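Local coordinates for protein putative dienelactone hydrolase (Klebsiella pneumoniae subsp. pneumoniae MGH 78578, PDB 3F67) that probably hydrolyses carboxylic esters, as an alpha/beta-hydrolase of the dienelactone hydrolase family, at residues Asp211-Phe214 with Ala220-His223. Sequence-based numbering, arbitrary orientation.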
loop_
_atom_site.group_PDB
_atom_site.type_symbol
_atom_site.label_atom_id
_atom_site.label_comp_id
_atom_site.label_asym_id
_atom_site.label_seq_id
_atom_site.Cartn_x
_atom_site.Cartn_y
_atom_site.Cartn_z
ATOM N N ASP A 211 12.528 12.548 3.575
ATOM C CA ASP A 211 12.877 11.446 4.473
ATOM C C ASP A 211 11.853 10.337 4.277
ATOM O O ASP A 211 10.989 10.410 3.356
ATOM C CB ASP A 211 12.784 11.979 5.912
ATOM C CG ASP A 211 13.590 11.173 6.920
ATOM O OD1 ASP A 211 13.906 9.978 6.709
ATOM O OD2 ASP A 211 13.901 11.791 7.969
ATOM N N HIS A 212 11.924 9.308 5.126
ATOM C CA HIS A 212 10.860 8.304 5.223
ATOM C C HIS A 212 9.547 8.992 5.584
ATOM O O HIS A 212 9.553 10.036 6.241
ATOM C CB HIS A 212 11.206 7.270 6.330
ATOM C CG HIS A 212 10.386 6.012 6.250
ATOM N ND1 HIS A 212 10.626 5.014 5.318
ATOM C CD2 HIS A 212 9.310 5.605 6.966
ATOM C CE1 HIS A 212 9.754 4.034 5.490
ATOM N NE2 HIS A 212 8.935 4.373 6.474
ATOM N N ALA A 213 8.420 8.437 5.119
ATOM C CA ALA A 213 7.088 8.911 5.544
ATOM C C ALA A 213 6.853 10.385 5.172
ATOM O O ALA A 213 6.210 11.161 5.902
ATOM C CB ALA A 213 6.855 8.673 7.062
ATOM N N PHE A 214 7.331 10.750 3.998
ATOM C CA PHE A 214 7.223 12.161 3.600
ATOM C C PHE A 214 5.817 12.595 3.181
ATOM O O PHE A 214 5.554 13.780 3.021
ATOM C CB PHE A 214 8.282 12.526 2.531
ATOM C CG PHE A 214 8.083 11.848 1.191
ATOM C CD1 PHE A 214 7.114 12.334 0.272
ATOM C CD2 PHE A 214 8.899 10.777 0.808
ATOM C CE1 PHE A 214 6.975 11.719 -0.982
ATOM C CE2 PHE A 214 8.755 10.151 -0.463
ATOM C CZ PHE A 214 7.794 10.631 -1.343
ATOM N N ALA A 220 6.113 15.089 11.608
ATOM C CA ALA A 220 7.233 15.980 11.295
ATOM C C ALA A 220 8.029 15.580 10.053
ATOM O O ALA A 220 8.725 16.423 9.494
ATOM C CB ALA A 220 8.160 16.115 12.486
ATOM N N SER A 221 7.943 14.310 9.642
ATOM C CA SER A 221 8.599 13.808 8.430
ATOM C C SER A 221 7.963 14.302 7.105
ATOM O O SER A 221 8.540 14.110 6.030
ATOM C CB SER A 221 8.540 12.272 8.433
ATOM O OG SER A 221 7.195 11.834 8.463
ATOM N N TYR A 222 6.802 14.943 7.187
ATOM C CA TYR A 222 6.120 15.441 5.993
ATOM C C TYR A 222 7.034 16.366 5.180
ATOM O O TYR A 222 7.643 17.305 5.731
ATOM C CB TYR A 222 4.880 16.196 6.426
ATOM C CG TYR A 222 4.003 16.695 5.303
ATOM C CD1 TYR A 222 3.467 15.798 4.348
ATOM C CD2 TYR A 222 3.662 18.039 5.228
ATOM C CE1 TYR A 222 2.611 16.289 3.295
ATOM C CE2 TYR A 222 2.814 18.527 4.203
ATOM C CZ TYR A 222 2.307 17.648 3.252
ATOM O OH TYR A 222 1.467 18.162 2.299
ATOM N N HIS A 223 7.109 16.123 3.872
ATOM C CA HIS A 223 7.794 17.072 2.985
ATOM C C HIS A 223 6.797 17.461 1.903
ATOM O O HIS A 223 6.568 16.704 0.948
ATOM C CB HIS A 223 9.057 16.481 2.355
ATOM C CG HIS A 223 9.900 17.512 1.663
ATOM N ND1 HIS A 223 9.910 17.679 0.293
ATOM C CD2 HIS A 223 10.702 18.486 2.164
ATOM C CE1 HIS A 223 10.712 18.690 -0.020
ATOM N NE2 HIS A 223 11.191 19.204 1.101
HETATM O O HOH W 1 10.762 14.477 4.742
#
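The ring of Tyr-222 meets the carbonyl oxygen of Phe-214 obliquely, CD1 lying 3.2 Å from O, while the Phe-214 ring receives the carbonyl oxygen of Asp-211 at its edge, in plane. Elsewhere around the phenyl group stand Tyr-146, packed edge-to-face, and Tyr-207. With CG set between its own N and carbonyl carbon (chi1 67°), the Phe-214 ring is carried away from 220-223, while Phe-214 CB stays 4.0 Å from His-223 CB. Phe-214 O accepts a hydrogen bond from His-223 N at 2.9 Å. Phe-214 CA in turn approaches Ser-221 O at 3.4 Å in a CA-H...O contact.

The example illustrates how the loop after the last strand of an alpha/beta-hydrolase can fold back on itself just before the C-terminal helix 224-238, which His-223 N-caps, its ND1 hydrogen-bonded to Ser-226 OG. This loop carries His-212, probably the histidine of a Cys-His-Asp triad with Cys-123 and Asp-180; its ND1 is hydrogen-bonded to Asp-180.

Ser-221 OG donates to Ala-213 O at 2.8 Å, coming from above the carbonyl plane, 52° out of it. A water bridges the segments, accepting from Asp-211 N and donating to Ser-221 O at 2.6 Å.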